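Local coordinates for protein serine acetyltransferase (Bacteroides vulgatus ATCC 8482, PDB 3F1X) that probably acts as an acyltransferase of the serine acetyltransferase family, moving an acetyl group onto serine in amino-acid biosynthesis, at residues I199-I213 against I219-L231. Numbering follows the deposited sequence.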
loop_
_atom_site.group_PDB
_atom_site.type_symbol
_atom_site.label_atom_id
_atom_site.label_comp_id
_atom_site.label_asym_id
_atom_site.label_seq_id
_atom_site.Cartn_x
_atom_site.Cartn_y
_atom_site.Cartn_z
ATOM N N ILE A 199 -28.301 -11.746 -23.469
ATOM C CA ILE A 199 -27.918 -13.125 -23.242
ATOM C C ILE A 199 -28.810 -13.878 -22.271
ATOM O O ILE A 199 -29.039 -13.438 -21.140
ATOM C CB ILE A 199 -26.462 -13.197 -22.742
ATOM C CG1 ILE A 199 -25.536 -12.507 -23.752
ATOM C CG2 ILE A 199 -26.050 -14.644 -22.541
ATOM C CD1 ILE A 199 -24.070 -12.525 -23.345
ATOM N N GLY A 200 -29.281 -15.038 -22.722
ATOM C CA GLY A 200 -30.165 -15.858 -21.916
ATOM C C GLY A 200 -29.549 -16.585 -20.734
ATOM O O GLY A 200 -28.352 -16.468 -20.455
ATOM N N HIS A 201 -30.382 -17.351 -20.038
ATOM C CA HIS A 201 -29.944 -18.096 -18.866
ATOM C C HIS A 201 -29.054 -19.278 -19.235
ATOM O O HIS A 201 -28.907 -19.621 -20.408
ATOM C CB HIS A 201 -31.164 -18.593 -18.078
ATOM C CG HIS A 201 -31.917 -17.503 -17.380
ATOM N ND1 HIS A 201 -32.029 -16.229 -17.896
ATOM C CD2 HIS A 201 -32.618 -17.502 -16.221
ATOM C CE1 HIS A 201 -32.765 -15.490 -17.084
ATOM N NE2 HIS A 201 -33.134 -16.239 -16.061
ATOM N N HIS A 202 -28.456 -19.887 -18.218
ATOM C CA HIS A 202 -27.584 -21.037 -18.414
ATOM C C HIS A 202 -26.599 -20.802 -19.555
ATOM O O HIS A 202 -26.442 -21.637 -20.439
ATOM C CB HIS A 202 -28.425 -22.283 -18.694
ATOM C CG HIS A 202 -29.356 -22.640 -17.578
ATOM N ND1 HIS A 202 -30.559 -21.999 -17.374
ATOM C CD2 HIS A 202 -29.235 -23.540 -16.574
ATOM C CE1 HIS A 202 -31.138 -22.487 -16.291
ATOM N NE2 HIS A 202 -30.356 -23.423 -15.786
ATOM N N PHE A 203 -25.944 -19.652 -19.535
ATOM C CA PHE A 203 -24.975 -19.326 -20.565
ATOM C C PHE A 203 -23.600 -19.766 -20.078
ATOM O O PHE A 203 -23.278 -19.621 -18.907
ATOM C CB PHE A 203 -24.974 -17.817 -20.823
ATOM C CG PHE A 203 -23.968 -17.381 -21.849
ATOM C CD1 PHE A 203 -24.049 -17.843 -23.166
ATOM C CD2 PHE A 203 -22.943 -16.499 -21.508
ATOM C CE1 PHE A 203 -23.121 -17.430 -24.135
ATOM C CE2 PHE A 203 -22.008 -16.079 -22.472
ATOM C CZ PHE A 203 -22.100 -16.546 -23.786
ATOM N N THR A 204 -22.788 -20.314 -20.968
ATOM C CA THR A 204 -21.464 -20.735 -20.559
ATOM C C THR A 204 -20.441 -20.482 -21.656
ATOM O O THR A 204 -20.751 -20.554 -22.845
ATOM C CB THR A 204 -21.453 -22.229 -20.159
ATOM O OG1 THR A 204 -20.212 -22.546 -19.521
ATOM C CG2 THR A 204 -21.625 -23.102 -21.370
ATOM N N ILE A 205 -19.227 -20.152 -21.239
ATOM C CA ILE A 205 -18.127 -19.905 -22.155
ATOM C C ILE A 205 -16.996 -20.796 -21.666
ATOM O O ILE A 205 -16.546 -20.664 -20.528
ATOM C CB ILE A 205 -17.677 -18.430 -22.115
ATOM C CG1 ILE A 205 -18.785 -17.537 -22.688
ATOM C CG2 ILE A 205 -16.380 -18.265 -22.892
ATOM C CD1 ILE A 205 -18.524 -16.042 -22.565
ATOM N N ASP A 206 -16.561 -21.720 -22.515
ATOM C CA ASP A 206 -15.491 -22.642 -22.152
ATOM C C ASP A 206 -14.130 -22.051 -22.510
ATOM O O ASP A 206 -13.867 -21.784 -23.679
ATOM C CB ASP A 206 -15.676 -23.968 -22.894
ATOM C CG ASP A 206 -15.240 -25.162 -22.071
ATOM O OD1 ASP A 206 -14.235 -25.048 -21.332
ATOM O OD2 ASP A 206 -15.899 -26.220 -22.170
ATOM N N HIS A 207 -13.271 -21.858 -21.511
ATOM C CA HIS A 207 -11.935 -21.303 -21.727
ATOM C C HIS A 207 -12.118 -19.817 -22.074
ATOM O O HIS A 207 -11.735 -18.945 -21.292
ATOM C CB HIS A 207 -11.237 -22.096 -22.836
ATOM C CG HIS A 207 -11.312 -23.582 -22.642
ATOM N ND1 HIS A 207 -10.758 -24.219 -21.549
ATOM C CD2 HIS A 207 -11.876 -24.555 -23.395
ATOM C CE1 HIS A 207 -10.973 -25.520 -21.643
ATOM N NE2 HIS A 207 -11.647 -25.753 -22.752
ATOM N N GLY A 208 -12.687 -19.539 -23.245
ATOM C CA GLY A 208 -13.024 -18.174 -23.610
ATOM C C GLY A 208 -12.108 -17.090 -24.146
ATOM O O GLY A 208 -12.622 -16.095 -24.655
ATOM N N THR A 209 -10.793 -17.230 -24.041
ATOM C CA THR A 209 -9.905 -16.178 -24.553
ATOM C C THR A 209 -10.179 -15.918 -26.033
ATOM O O THR A 209 -10.211 -16.841 -26.841
ATOM C CB THR A 209 -8.431 -16.563 -24.354
ATOM O OG1 THR A 209 -8.174 -16.677 -22.951
ATOM C CG2 THR A 209 -7.501 -15.503 -24.927
ATOM N N GLY A 210 -10.406 -14.658 -26.384
ATOM C CA GLY A 210 -10.673 -14.323 -27.771
ATOM C C GLY A 210 -12.147 -14.253 -28.142
ATOM O O GLY A 210 -12.496 -13.909 -29.275
ATOM N N VAL A 211 -13.024 -14.593 -27.205
ATOM C CA VAL A 211 -14.454 -14.527 -27.485
ATOM C C VAL A 211 -14.858 -13.070 -27.665
ATOM O O VAL A 211 -14.444 -12.209 -26.890
ATOM C CB VAL A 211 -15.286 -15.132 -26.340
ATOM C CG1 VAL A 211 -16.738 -14.681 -26.450
ATOM C CG2 VAL A 211 -15.229 -16.661 -26.398
ATOM N N VAL A 212 -15.642 -12.800 -28.707
ATOM C CA VAL A 212 -16.141 -11.453 -28.975
ATOM C C VAL A 212 -17.650 -11.522 -29.240
ATOM O O VAL A 212 -18.104 -12.226 -30.150
ATOM C CB VAL A 212 -15.449 -10.808 -30.197
ATOM C CG1 VAL A 212 -16.078 -9.440 -30.494
ATOM C CG2 VAL A 212 -13.963 -10.632 -29.923
ATOM N N ILE A 213 -18.428 -10.816 -28.427
ATOM C CA ILE A 213 -19.883 -10.809 -28.577
ATOM C C ILE A 213 -20.303 -9.375 -28.858
ATOM O O ILE A 213 -20.221 -8.517 -27.982
ATOM C CB ILE A 213 -20.592 -11.334 -27.294
ATOM C CG1 ILE A 213 -20.155 -12.778 -27.020
ATOM C CG2 ILE A 213 -22.115 -11.280 -27.464
ATOM C CD1 ILE A 213 -20.770 -13.394 -25.764
ATOM N N ILE A 219 -28.439 -13.890 -27.658
ATOM C CA ILE A 219 -28.115 -15.273 -27.363
ATOM C C ILE A 219 -29.193 -15.901 -26.492
ATOM O O ILE A 219 -29.544 -15.358 -25.440
ATOM C CB ILE A 219 -26.770 -15.380 -26.643
ATOM C CG1 ILE A 219 -25.669 -14.780 -27.514
ATOM C CG2 ILE A 219 -26.459 -16.821 -26.355
ATOM C CD1 ILE A 219 -24.312 -14.777 -26.841
ATOM N N GLY A 220 -29.706 -17.046 -26.941
ATOM C CA GLY A 220 -30.753 -17.749 -26.219
ATOM C C GLY A 220 -30.314 -18.430 -24.936
ATOM O O GLY A 220 -29.287 -18.088 -24.351
ATOM N N ASN A 221 -31.096 -19.408 -24.495
ATOM C CA ASN A 221 -30.781 -20.111 -23.265
ATOM C C ASN A 221 -29.965 -21.367 -23.516
ATOM O O ASN A 221 -30.054 -21.974 -24.586
ATOM C CB ASN A 221 -32.066 -20.486 -22.522
ATOM C CG ASN A 221 -32.965 -19.291 -22.272
ATOM O OD1 ASN A 221 -32.519 -18.242 -21.810
ATOM N ND2 ASN A 221 -34.245 -19.451 -22.571
ATOM N N ASN A 222 -29.169 -21.745 -22.519
ATOM C CA ASN A 222 -28.346 -22.939 -22.598
ATOM C C ASN A 222 -27.405 -22.907 -23.795
ATOM O O ASN A 222 -27.248 -23.903 -24.492
ATOM C CB ASN A 222 -29.243 -24.182 -22.688
ATOM C CG ASN A 222 -30.181 -24.317 -21.499
ATOM O OD1 ASN A 222 -29.749 -24.537 -20.367
ATOM N ND2 ASN A 222 -31.480 -24.174 -21.752
ATOM N N VAL A 223 -26.786 -21.759 -24.041
ATOM C CA VAL A 223 -25.857 -21.641 -25.158
ATOM C C VAL A 223 -24.430 -21.731 -24.642
ATOM O O VAL A 223 -24.126 -21.239 -23.556
ATOM C CB VAL A 223 -26.045 -20.300 -25.913
ATOM C CG1 VAL A 223 -25.023 -20.179 -27.047
ATOM C CG2 VAL A 223 -27.460 -20.215 -26.473
ATOM N N LYS A 224 -23.560 -22.377 -25.417
ATOM C CA LYS A 224 -22.162 -22.538 -25.031
ATOM C C LYS A 224 -21.245 -22.079 -26.154
ATOM O O LYS A 224 -21.422 -22.462 -27.304
ATOM C CB LYS A 224 -21.853 -24.006 -24.700
ATOM C CG LYS A 224 -20.374 -24.259 -24.401
ATOM C CD LYS A 224 -20.052 -25.733 -24.161
ATOM C CE LYS A 224 -20.633 -26.244 -22.856
ATOM N NZ LYS A 224 -20.082 -27.596 -22.516
ATOM N N LEU A 225 -20.268 -21.254 -25.804
ATOM C CA LEU A 225 -19.301 -20.728 -26.758
ATOM C C LEU A 225 -17.908 -21.127 -26.293
ATOM O O LEU A 225 -17.646 -21.190 -25.094
ATOM C CB LEU A 225 -19.390 -19.198 -26.807
ATOM C CG LEU A 225 -20.224 -18.476 -27.871
ATOM C CD1 LEU A 225 -21.549 -19.175 -28.139
ATOM C CD2 LEU A 225 -20.431 -17.044 -27.402
ATOM N N TYR A 226 -17.019 -21.395 -27.243
ATOM C CA TYR A 226 -15.647 -21.764 -26.929
ATOM C C TYR A 226 -14.715 -20.589 -27.215
ATOM O O TYR A 226 -15.143 -19.560 -27.743
ATOM C CB TYR A 226 -15.230 -22.985 -27.758
ATOM C CG TYR A 226 -15.708 -24.289 -27.168
ATOM C CD1 TYR A 226 -14.843 -25.098 -26.442
ATOM C CD2 TYR A 226 -17.030 -24.705 -27.315
ATOM C CE1 TYR A 226 -15.276 -26.304 -25.867
ATOM C CE2 TYR A 226 -17.479 -25.910 -26.741
ATOM C CZ TYR A 226 -16.597 -26.700 -26.022
ATOM O OH TYR A 226 -17.023 -27.876 -25.448
ATOM N N GLN A 227 -13.444 -20.754 -26.858
ATOM C CA GLN A 227 -12.430 -19.729 -27.069
ATOM C C GLN A 227 -12.393 -19.265 -28.528
ATOM O O GLN A 227 -12.639 -20.052 -29.448
ATOM C CB GLN A 227 -11.042 -20.276 -26.690
ATOM C CG GLN A 227 -10.636 -21.541 -27.466
ATOM C CD GLN A 227 -11.106 -22.832 -26.808
ATOM O OE1 GLN A 227 -12.011 -22.822 -25.982
ATOM N NE2 GLN A 227 -10.491 -23.956 -27.185
ATOM N N GLY A 228 -12.080 -17.984 -28.718
ATOM C CA GLY A 228 -11.964 -17.407 -30.047
ATOM C C GLY A 228 -13.230 -17.213 -30.869
ATOM O O GLY A 228 -13.164 -16.773 -32.017
ATOM N N VAL A 229 -14.387 -17.536 -30.307
ATOM C CA VAL A 229 -15.625 -17.379 -31.050
ATOM C C VAL A 229 -16.044 -15.920 -31.165
ATOM O O VAL A 229 -16.065 -15.189 -30.169
ATOM C CB VAL A 229 -16.761 -18.183 -30.398
ATOM C CG1 VAL A 229 -18.098 -17.802 -31.017
ATOM C CG2 VAL A 229 -16.497 -19.665 -30.583
ATOM N N THR A 230 -16.365 -15.501 -32.386
ATOM C CA THR A 230 -16.803 -14.130 -32.645
ATOM C C THR A 230 -18.245 -14.076 -33.135
ATOM O O THR A 230 -18.625 -14.815 -34.038
ATOM C CB THR A 230 -15.935 -13.437 -33.736
ATOM O OG1 THR A 230 -14.639 -13.142 -33.211
ATOM C CG2 THR A 230 -16.591 -12.129 -34.197
ATOM N N LEU A 231 -19.040 -13.199 -32.529
ATOM C CA LEU A 231 -20.419 -12.972 -32.946
ATOM C C LEU A 231 -20.377 -11.491 -33.312
ATOM O O LEU A 231 -20.619 -10.629 -32.470
ATOM C CB LEU A 231 -21.405 -13.214 -31.797
ATOM C CG LEU A 231 -21.337 -14.568 -31.084
ATOM C CD1 LEU A 231 -22.498 -14.696 -30.102
ATOM C CD2 LEU A 231 -21.399 -15.687 -32.093
HETATM O O HOH W 1 -27.372 -19.213 -22.815
HETATM O O HOH W 2 -11.355 -14.300 -31.663
#
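I219 and L225 fill the inside of the turn formed by 219-231 and meet F203 and I213 of the preceding turn, 199-213. These are successive coils of a left-handed parallel beta-helix, the hallmark of the LbH acyltransferases. The buried, close-packed part is this apolar interior: I213 CD1 lies 4.0 Å from both I219 CD1 and L225 CD2. F203, its CG anti to the backbone N (chi1 178°), swings its ring inward, where L225 CD2 reaches the ring edge at CZ and I199 CG2 of the same coil sits over one face, offset toward the rim. Parallel ladders stitch the coils together, as in T204 N to V223 O (3.1 Å) and L231 N to V212 O (2.7 Å). The tightest carbon contacts are on the outward side, T204 CG2 against K224 CB and CG, both at 3.5 Å. D206 CB sits over the Y226 ring in a CH-pi contact, 4.0 Å from its centroid, while Y261 of the next coil stacks on that ring.

The corner of H201, H202, N221 and N222 is more polar and solvent-accessible, with N222 exposed. There N221 OD1 accepts H201 N at 2.9 Å, and a water joins H201 O and G220 O to V223 N. Beyond H207 and T230 lie neighbouring subunits: H207 ND1 bonds D192 of the second, T230 OG1 is hydrogen-bonded to S262 and probably Q227 of the third. K224 NZ stays 4.4 Å from D206 OD2, too far for a salt bridge, and bonds G140 O weakly. Apolar contacts thus fill the coil interior, whereas amide and water bonds serve the H201–N222 corner and intersubunit bonds H207 and T230.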